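Local coordinates for protein zinc transport transcriptional regulator (PDB 5YHY) that regulates transcription in response to zinc as a MarR-family regulator, probably binding DNA through winged helix-turn-helix domains, at the interface of chains A and B. Numbering follows the deposited sequence. Chains: chain A/B, Zinc transport transcriptional regulator.

Contact 1: the interface of chains A and B. Residues chain A 8-9, 12, 141, 145; chain B 25, 115, 119.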
ATOM      1  N   ILE A   8       4.054  -6.316 -12.068  1.00 17.65           N
ATOM      2  CA  ILE A   8       4.327  -5.240 -11.115  1.00 17.99           C
ATOM      3  C   ILE A   8       3.029  -4.570 -10.685  1.00 19.21           C
ATOM      4  O   ILE A   8       2.804  -4.331  -9.491  1.00 20.23           O
ATOM      5  CB  ILE A   8       5.312  -4.205 -11.698  1.00 16.69           C
ATOM      6  CG1 ILE A   8       6.699  -4.845 -11.875  1.00 17.73           C
ATOM      7  CG2 ILE A   8       5.397  -2.971 -10.795  1.00 18.97           C
ATOM      8  CD1 ILE A   8       7.599  -4.066 -12.824  1.00 20.11           C
ATOM      9  N   ASP A   9       2.176  -4.276 -11.665  1.00 18.37           N
ATOM     10  CA  ASP A   9       0.878  -3.648 -11.409  1.00 21.65           C
ATOM     11  C   ASP A   9       0.067  -4.479 -10.414  1.00 20.87           C
ATOM     12  O   ASP A   9      -0.476  -3.949  -9.436  1.00 23.44           O
ATOM     13  CB  ASP A   9       0.129  -3.521 -12.738  1.00 21.84           C
ATOM     14  CG  ASP A   9      -1.081  -2.607 -12.656  1.00 29.01           C
ATOM     15  OD1 ASP A   9      -1.036  -1.592 -11.932  1.00 26.85           O
ATOM     16  OD2 ASP A   9      -2.083  -2.905 -13.345  1.00 34.23           O
ATOM     17  N   LEU A  12       1.546  -4.482  -6.812  1.00 20.20           N
ATOM     18  CA  LEU A  12       1.289  -3.257  -6.080  1.00 21.53           C
ATOM     19  C   LEU A  12      -0.161  -3.219  -5.625  1.00 23.24           C
ATOM     20  O   LEU A  12      -0.458  -2.711  -4.546  1.00 23.50           O
ATOM     21  CB  LEU A  12       1.653  -2.038  -6.918  1.00 24.11           C
ATOM     22  CG  LEU A  12       3.161  -1.957  -7.124  1.00 21.99           C
ATOM     23  CD1 LEU A  12       3.510  -0.882  -8.141  1.00 23.18           C
ATOM     24  CD2 LEU A  12       3.860  -1.704  -5.783  1.00 25.28           C
ATOM     25  N   LEU A 141      12.108   1.442  -8.745  1.00 17.30           N
ATOM     26  CA  LEU A 141      10.660   1.506  -8.608  1.00 16.86           C
ATOM     27  C   LEU A 141      10.274   2.503  -7.516  1.00 19.01           C
ATOM     28  O   LEU A 141       9.306   3.251  -7.651  1.00 19.25           O
ATOM     29  CB  LEU A 141      10.109   0.121  -8.296  1.00 17.26           C
ATOM     30  CG  LEU A 141       8.595  -0.028  -8.296  1.00 16.52           C
ATOM     31  CD1 LEU A 141       7.999   0.497  -9.598  1.00 19.94           C
ATOM     32  CD2 LEU A 141       8.231  -1.490  -8.083  1.00 17.88           C
ATOM     33  N   PHE A 145       7.527   6.555  -6.990  1.00 22.90           N
ATOM     34  CA  PHE A 145       6.469   6.810  -6.025  1.00 24.92           C
ATOM     35  C   PHE A 145       6.779   7.945  -5.062  1.00 29.15           C
ATOM     36  O   PHE A 145       6.109   8.103  -4.040  1.00 33.10           O
ATOM     37  CB  PHE A 145       6.107   5.515  -5.290  1.00 24.64           C
ATOM     38  CG  PHE A 145       5.488   4.491  -6.192  1.00 23.27           C
ATOM     39  CD1 PHE A 145       4.150   4.580  -6.534  1.00 22.37           C
ATOM     40  CD2 PHE A 145       6.243   3.478  -6.749  1.00 23.85           C
ATOM     41  CE1 PHE A 145       3.573   3.664  -7.385  1.00 24.25           C
ATOM     42  CE2 PHE A 145       5.669   2.558  -7.598  1.00 23.69           C
ATOM     43  CZ  PHE A 145       4.332   2.655  -7.923  1.00 25.24           C
TER
ATOM     44  N   ILE B  25      -3.441   1.948  -7.352  1.00 24.36           N
ATOM     45  CA  ILE B  25      -2.113   2.526  -7.510  1.00 22.08           C
ATOM     46  C   ILE B  25      -1.943   2.996  -8.956  1.00 20.99           C
ATOM     47  O   ILE B  25      -1.792   2.191  -9.872  1.00 21.96           O
ATOM     48  CB  ILE B  25      -1.008   1.515  -7.153  1.00 23.47           C
ATOM     49  CG1 ILE B  25      -1.126   1.081  -5.687  1.00 28.60           C
ATOM     50  CG2 ILE B  25       0.376   2.115  -7.419  1.00 25.36           C
ATOM     51  CD1 ILE B  25      -0.880   2.192  -4.711  1.00 33.32           C
ATOM     52  N   THR B 115       0.848   4.497 -16.116  1.00 20.67           N
ATOM     53  CA  THR B 115       1.327   3.627 -15.057  1.00 19.60           C
ATOM     54  C   THR B 115       2.012   2.419 -15.668  1.00 19.72           C
ATOM     55  O   THR B 115       3.150   2.082 -15.309  1.00 19.22           O
ATOM     56  CB  THR B 115       0.168   3.184 -14.159  1.00 19.38           C
ATOM     57  OG1 THR B 115      -0.428   4.351 -13.579  1.00 21.11           O
ATOM     58  CG2 THR B 115       0.660   2.279 -13.038  1.00 20.83           C
ATOM     59  N   TYR B 119       6.101   1.148 -15.723  1.00 19.60           N
ATOM     60  CA  TYR B 119       6.616  -0.156 -15.306  1.00 19.64           C
ATOM     61  C   TYR B 119       7.331  -0.827 -16.472  1.00 20.75           C
ATOM     62  O   TYR B 119       8.351  -1.492 -16.286  1.00 20.39           O
ATOM     63  CB  TYR B 119       5.506  -1.076 -14.770  1.00 20.63           C
ATOM     64  CG  TYR B 119       4.720  -0.509 -13.600  1.00 18.71           C
ATOM     65  CD1 TYR B 119       5.285   0.423 -12.737  1.00 18.44           C
ATOM     66  CD2 TYR B 119       3.408  -0.908 -13.369  1.00 20.02           C
ATOM     67  CE1 TYR B 119       4.550   0.950 -11.680  1.00 20.80           C
ATOM     68  CE2 TYR B 119       2.674  -0.393 -12.317  1.00 18.54           C
ATOM     69  CZ  TYR B 119       3.250   0.534 -11.479  1.00 20.26           C
ATOM     70  OH  TYR B 119       2.533   1.067 -10.439  1.00 21.10           O
TER
HETATM   71  O   HOH W   1       0.045   0.025 -10.108  1.00 22.82           O
HETATM   72  O   HOH W   2      -3.105   0.197 -11.390  1.00 28.89           O

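Contact 2: the interface of chains A and B. Residues chain A 123, 131, 134-135, 138; chain B 4, 137.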
ATOM      1  N   GLY A 123      14.955 -13.358   0.816  1.00 20.74           N
ATOM      2  CA  GLY A 123      16.190 -12.890   0.210  1.00 20.91           C
ATOM      3  C   GLY A 123      17.233 -13.995   0.185  1.00 22.81           C
ATOM      4  O   GLY A 123      17.983 -14.115  -0.788  1.00 22.11           O
ATOM      5  N   GLN A 131      20.378 -10.794  -5.739  1.00 19.04           N
ATOM      6  CA  GLN A 131      19.932  -9.752  -4.815  1.00 18.56           C
ATOM      7  C   GLN A 131      20.264  -8.354  -5.331  1.00 20.53           C
ATOM      8  O   GLN A 131      19.504  -7.419  -5.114  1.00 20.15           O
ATOM      9  CB  GLN A 131      20.506  -9.944  -3.412  1.00 17.99           C
ATOM     10  CG  GLN A 131      20.015 -11.187  -2.720  1.00 18.04           C
ATOM     11  CD  GLN A 131      20.471 -11.230  -1.277  1.00 22.43           C
ATOM     12  OE1 GLN A 131      20.979 -10.242  -0.752  1.00 24.63           O
ATOM     13  NE2 GLN A 131      20.318 -12.377  -0.640  1.00 25.00           N
ATOM     14  N   ILE A 134      17.527  -7.487  -7.792  1.00 16.64           N
ATOM     15  CA  ILE A 134      16.331  -7.129  -7.033  1.00 16.77           C
ATOM     16  C   ILE A 134      16.480  -5.743  -6.405  1.00 18.70           C
ATOM     17  O   ILE A 134      15.572  -4.917  -6.462  1.00 16.97           O
ATOM     18  CB  ILE A 134      16.028  -8.172  -5.954  1.00 17.35           C
ATOM     19  CG1 ILE A 134      15.705  -9.517  -6.606  1.00 17.86           C
ATOM     20  CG2 ILE A 134      14.851  -7.710  -5.080  1.00 19.51           C
ATOM     21  CD1 ILE A 134      15.769 -10.710  -5.635  1.00 20.42           C
ATOM     22  N   SER A 135      17.636  -5.487  -5.803  1.00 16.98           N
ATOM     23  CA  SER A 135      17.876  -4.200  -5.151  1.00 16.59           C
ATOM     24  C   SER A 135      17.800  -3.026  -6.131  1.00 17.26           C
ATOM     25  O   SER A 135      17.180  -1.994  -5.833  1.00 18.86           O
ATOM     26  CB  SER A 135      19.240  -4.219  -4.448  1.00 18.22           C
ATOM     27  OG  SER A 135      19.509  -2.986  -3.808  1.00 22.17           O
ATOM     28  N   LEU A 138      14.157  -2.505  -6.966  1.00 18.27           N
ATOM     29  CA  LEU A 138      13.407  -1.848  -5.904  1.00 17.68           C
ATOM     30  C   LEU A 138      13.754  -0.374  -5.799  1.00 17.52           C
ATOM     31  O   LEU A 138      12.879   0.455  -5.564  1.00 19.86           O
ATOM     32  CB  LEU A 138      13.632  -2.531  -4.560  1.00 18.00           C
ATOM     33  CG  LEU A 138      13.060  -3.941  -4.470  1.00 19.05           C
ATOM     34  CD1 LEU A 138      13.420  -4.503  -3.104  1.00 21.26           C
ATOM     35  CD2 LEU A 138      11.554  -3.921  -4.685  1.00 22.07           C
TER
ATOM     36  N   LEU B   4      18.999  -6.512   2.209  1.00 24.83           N
ATOM     37  CA  LEU B   4      17.863  -6.586   1.300  1.00 23.18           C
ATOM     38  C   LEU B   4      16.565  -6.612   2.095  1.00 23.61           C
ATOM     39  O   LEU B   4      15.578  -6.006   1.688  1.00 20.49           O
ATOM     40  CB  LEU B   4      17.947  -7.802   0.375  1.00 23.26           C
ATOM     41  CG  LEU B   4      16.852  -7.894  -0.695  1.00 23.21           C
ATOM     42  CD1 LEU B   4      16.945  -6.748  -1.706  1.00 23.06           C
ATOM     43  CD2 LEU B   4      16.887  -9.237  -1.414  1.00 23.37           C
ATOM     44  N   PHE B 137      11.051 -13.171  -7.477  1.00 18.03           N
ATOM     45  CA  PHE B 137      10.999 -12.383  -6.256  1.00 17.47           C
ATOM     46  C   PHE B 137       9.581 -11.853  -5.981  1.00 18.93           C
ATOM     47  O   PHE B 137       9.046 -12.005  -4.875  1.00 18.61           O
ATOM     48  CB  PHE B 137      11.995 -11.214  -6.332  1.00 16.97           C
ATOM     49  CG  PHE B 137      11.877 -10.268  -5.177  1.00 18.02           C
ATOM     50  CD1 PHE B 137      12.379 -10.623  -3.932  1.00 21.65           C
ATOM     51  CD2 PHE B 137      11.260  -9.041  -5.333  1.00 21.72           C
ATOM     52  CE1 PHE B 137      12.257  -9.770  -2.862  1.00 24.14           C
ATOM     53  CE2 PHE B 137      11.136  -8.177  -4.252  1.00 23.60           C
ATOM     54  CZ  PHE B 137      11.636  -8.552  -3.024  1.00 21.87           C
TER
HETATM   55  O   HOH W   3      20.838  -8.897   1.871  1.00 38.39           O

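Contact 3: the interface of chains A and B. Residues chain A 15, 25, 27, 119; chain B 8, 12, 141, 145.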
ATOM      1  N   ILE A  15      -0.333  -5.229  -2.467  1.00 22.65           N
ATOM      2  CA  ILE A  15       0.187  -4.460  -1.341  1.00 23.48           C
ATOM      3  C   ILE A  15      -0.805  -3.397  -0.878  1.00 26.43           C
ATOM      4  O   ILE A  15      -1.025  -3.227   0.323  1.00 26.99           O
ATOM      5  CB  ILE A  15       1.538  -3.801  -1.662  1.00 25.61           C
ATOM      6  CG1 ILE A  15       2.573  -4.869  -2.024  1.00 23.95           C
ATOM      7  CG2 ILE A  15       2.008  -2.957  -0.474  1.00 23.62           C
ATOM      8  CD1 ILE A  15       2.644  -6.012  -1.023  1.00 26.61           C
ATOM      9  N   ILE A  25       3.248  -1.834   7.468  1.00 24.36           N
ATOM     10  CA  ILE A  25       3.180  -3.159   6.867  1.00 22.08           C
ATOM     11  C   ILE A  25       3.899  -4.157   7.777  1.00 20.99           C
ATOM     12  O   ILE A  25       5.125  -4.168   7.863  1.00 21.96           O
ATOM     13  CB  ILE A  25       3.812  -3.178   5.463  1.00 23.47           C
ATOM     14  CG1 ILE A  25       3.062  -2.230   4.520  1.00 28.60           C
ATOM     15  CG2 ILE A  25       3.813  -4.601   4.895  1.00 25.36           C
ATOM     16  CD1 ILE A  25       1.648  -2.648   4.248  1.00 33.32           C
ATOM     17  N   LEU A  27       3.857  -8.372   9.107  1.00 23.40           N
ATOM     18  CA  LEU A  27       3.381  -9.740   8.876  1.00 23.32           C
ATOM     19  C   LEU A  27       3.234 -10.507  10.173  1.00 28.23           C
ATOM     20  O   LEU A  27       3.801 -10.131  11.194  1.00 29.14           O
ATOM     21  CB  LEU A  27       4.363 -10.502   7.989  1.00 22.12           C
ATOM     22  CG  LEU A  27       4.478  -9.999   6.555  1.00 21.79           C
ATOM     23  CD1 LEU A  27       5.670 -10.651   5.848  1.00 26.30           C
ATOM     24  CD2 LEU A  27       3.190 -10.270   5.802  1.00 23.45           C
ATOM     25  N   TYR A 119      11.269 -11.453   5.253  1.00 19.60           N
ATOM     26  CA  TYR A 119      11.964 -10.866   4.108  1.00 19.64           C
ATOM     27  C   TYR A 119      13.365 -11.452   3.997  1.00 20.75           C
ATOM     28  O   TYR A 119      13.865 -11.687   2.896  1.00 20.39           O
ATOM     29  CB  TYR A 119      12.039  -9.332   4.195  1.00 20.63           C
ATOM     30  CG  TYR A 119      10.694  -8.635   4.310  1.00 18.71           C
ATOM     31  CD1 TYR A 119       9.536  -9.216   3.804  1.00 18.44           C
ATOM     32  CD2 TYR A 119      10.589  -7.396   4.932  1.00 20.02           C
ATOM     33  CE1 TYR A 119       8.307  -8.577   3.931  1.00 20.80           C
ATOM     34  CE2 TYR A 119       9.373  -6.753   5.057  1.00 18.54           C
ATOM     35  CZ  TYR A 119       8.238  -7.349   4.555  1.00 20.26           C
ATOM     36  OH  TYR A 119       7.018  -6.734   4.682  1.00 21.10           O
TER
ATOM     37  N   ILE B   8      13.524  -4.112   1.473  1.00 17.65           N
ATOM     38  CA  ILE B   8      12.155  -4.538   1.181  1.00 17.99           C
ATOM     39  C   ILE B   8      11.174  -3.856   2.125  1.00 19.21           C
ATOM     40  O   ILE B   8      10.131  -3.343   1.695  1.00 20.23           O
ATOM     41  CB  ILE B   8      12.012  -6.072   1.256  1.00 16.69           C
ATOM     42  CG1 ILE B   8      12.810  -6.729   0.117  1.00 17.73           C
ATOM     43  CG2 ILE B   8      10.538  -6.483   1.190  1.00 18.97           C
ATOM     44  CD1 ILE B   8      13.087  -8.205   0.357  1.00 20.11           C
ATOM     45  N   LEU B  12       8.145  -1.267   0.972  1.00 20.20           N
ATOM     46  CA  LEU B  12       6.740  -1.506   1.241  1.00 21.53           C
ATOM     47  C   LEU B  12       6.153  -0.336   2.013  1.00 23.24           C
ATOM     48  O   LEU B  12       4.994   0.020   1.812  1.00 23.50           O
ATOM     49  CB  LEU B  12       6.546  -2.826   1.976  1.00 24.11           C
ATOM     50  CG  LEU B  12       6.885  -4.003   1.069  1.00 21.99           C
ATOM     51  CD1 LEU B  12       6.914  -5.302   1.859  1.00 23.18           C
ATOM     52  CD2 LEU B  12       5.884  -4.077  -0.090  1.00 25.28           C
ATOM     53  N   LEU B 141       7.159 -12.872  -2.867  1.00 17.30           N
ATOM     54  CA  LEU B 141       6.778 -11.851  -1.902  1.00 16.86           C
ATOM     55  C   LEU B 141       5.257 -11.717  -1.844  1.00 19.01           C
ATOM     56  O   LEU B 141       4.674 -11.544  -0.775  1.00 19.25           O
ATOM     57  CB  LEU B 141       7.426 -10.523  -2.272  1.00 17.26           C
ATOM     58  CG  LEU B 141       7.276  -9.388  -1.270  1.00 16.52           C
ATOM     59  CD1 LEU B 141       7.730  -9.828   0.118  1.00 19.94           C
ATOM     60  CD2 LEU B 141       8.078  -8.185  -1.747  1.00 17.88           C
ATOM     61  N   PHE B 145       1.628 -11.986   1.472  1.00 22.90           N
ATOM     62  CA  PHE B 145       0.598 -11.003   1.765  1.00 24.92           C
ATOM     63  C   PHE B 145      -0.813 -11.485   1.466  1.00 29.15           C
ATOM     64  O   PHE B 145      -1.751 -10.688   1.414  1.00 33.10           O
ATOM     65  CB  PHE B 145       0.917  -9.682   1.057  1.00 24.64           C
ATOM     66  CG  PHE B 145       2.156  -9.026   1.584  1.00 23.27           C
ATOM     67  CD1 PHE B 145       2.113  -8.295   2.760  1.00 22.37           C
ATOM     68  CD2 PHE B 145       3.374  -9.183   0.953  1.00 23.85           C
ATOM     69  CE1 PHE B 145       3.249  -7.711   3.274  1.00 24.25           C
ATOM     70  CE2 PHE B 145       4.512  -8.598   1.462  1.00 23.69           C
ATOM     71  CZ  PHE B 145       4.451  -7.866   2.629  1.00 25.24           C
TER

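Contact 1: the interface of chains A and B
The phenol ring of B:Tyr119 is sandwiched where the two subunits of this MarR-family dimer interlock. On one face the methyl CG2 of A:Ile8 sits over the ring centre, 3.7 Å from the centroid, as a CH-pi contact; on the other, nearer the rim, lies the carbonyl oxygen of B:Thr115, from the same helix, 102-123, as the tyrosine. In the plane of the ring, A:Asp9 OD1 and a water (water 1) meet the edge, the carboxylate turned 43° from the ring. The methyl of A:Ile8 reaches the face with CG2 anti to the backbone N and CG1 beside that N (chi1 -67°). A:Leu12 arrives from the opposite direction, its CD1 3.6 Å from B:Tyr119 CZ. The hydroxyl OH of B:Tyr119 also lies at the in-plane edge of the A:Phe145 ring, 3.5 Å from A:Phe145 CZ, while A:Phe145 CE1 packs on B:Ile25 CG2 at 3.6 Å. Water 1, 2.7 Å from B:Tyr119 OH, also reaches A:Asp9 OD1 and the carbonyl O of B:Ile25, and water 2 joins the last two as well. With a phenylalanine in place of B:Tyr119, water 1 would probably lose its phenol partner, and with it the bridge from this ring to A:Asp9.

Contact 2: the interface of chains A and B
Helices 128-144 of the two subunits meet in the helical dimerisation region typical of MarR-family regulators, joined here by the start of helix 4-19 from chain B. A:Ile134 and B:Phe137 meet between the paired C-terminal helices. The methyl CG2 of A:Ile134 lies over the centre of the B:Phe137 ring, 3.7 Å from the centroid, in a CH-pi contact, and its other branch runs toward the CB end of the ring, with A:Ile134 CD1 3.8 Å from B:Phe137 CD1. With CG anti to the backbone N (chi1 173°), the phenyl group of B:Phe137 is carried toward chain A, and chi2 of 75° turns its face to this isoleucine. A:Leu138 approaches the rim more loosely, its CD2 standing 4.3 Å from B:Phe137 CE2.

B:Leu4 fits between helix 128-144 and the end of helix 102-123 of chain A, using both of its methyls. CD2 of B:Leu4 packs 3.9 Å from A:Gln131 CG and also approaches the backbone CA of A:Gly123, whereas B:Leu4 CD1 reaches A:Ile134 CG2 at 4.1 Å. The amide of A:Gln131 is held within its own subunit: NE2 donates to the carbonyl O of A:Gly123 at 2.9 Å, coming from above the carbonyl plane in a bent bond. Its OE1 binds water 3, which accepts a nearly straight bond from the backbone N of B:Leu4. Hydrophobic packing and this water bridge together join the N-terminal helix of one subunit to the C-terminal helices of the other, helping to hold the dimer together.

Contact 3: the interface of chains A and B
The methyl CD1 of A:Ile15 lies over one face of the B:Phe145 ring, offset toward the rim and 3.8 Å from B:Phe145 CD2. At the edge of the same ring, A:Leu27 brings its CD2 to 3.6 Å from B:Phe145 CE1, the two side chains crossing at about a right angle. A:Ile25 CG2 meets that carbon too, and the A:Tyr119 hydroxyl lies in plane at the edge; these two, like the close packing of B:Ile8 CG2 and B:Leu12 CD1 on the face and hydroxyl end of A:Tyr119, repeat contact 1 with the chains exchanged. B:Phe145 has CG anti to its carbonyl carbon (chi1 -66°), a setting that carries the ring across to chain A. The second methyl of B:Leu12, CD2, packs 3.9 Å from A:Ile15 CD1, where the two aliphatic chains cross nearly perpendicularly.

Looser packing is confined to the margins of A:Tyr119, at its CE1 rim beside B:Leu141 and at its CB beside B:Ile8 CD1. A:Leu27 and B:Leu141 each bury little surface here, in contrast to A:Tyr119 with 55 Å². By packing the loop that carries A:Ile25 and A:Leu27 onto the C-terminal end of chain B, this apolar cluster probably helps hold the two subunits in register.

The three contacts belong to one two-fold symmetric dimer interface. C-alpha centres lie about 16 Å apart for contacts 1 and 2, about 15 Å for contacts 1 and 3, and about 12 Å for contacts 2 and 3. Contacts 1 and 3 are largely two-fold twins of each other, sharing Tyr119, Ile8, Leu12, Ile25, Leu141 and Phe145 and differing in A:Asp9 and B:Thr115 against A:Ile15 and A:Leu27, whereas contact 2 joins them through helices 4-19, 102-123 and 128-144. Sharing these helices, the contacts together form part of the dimer core, which probably fixes the relative placement of the two DNA-binding domains.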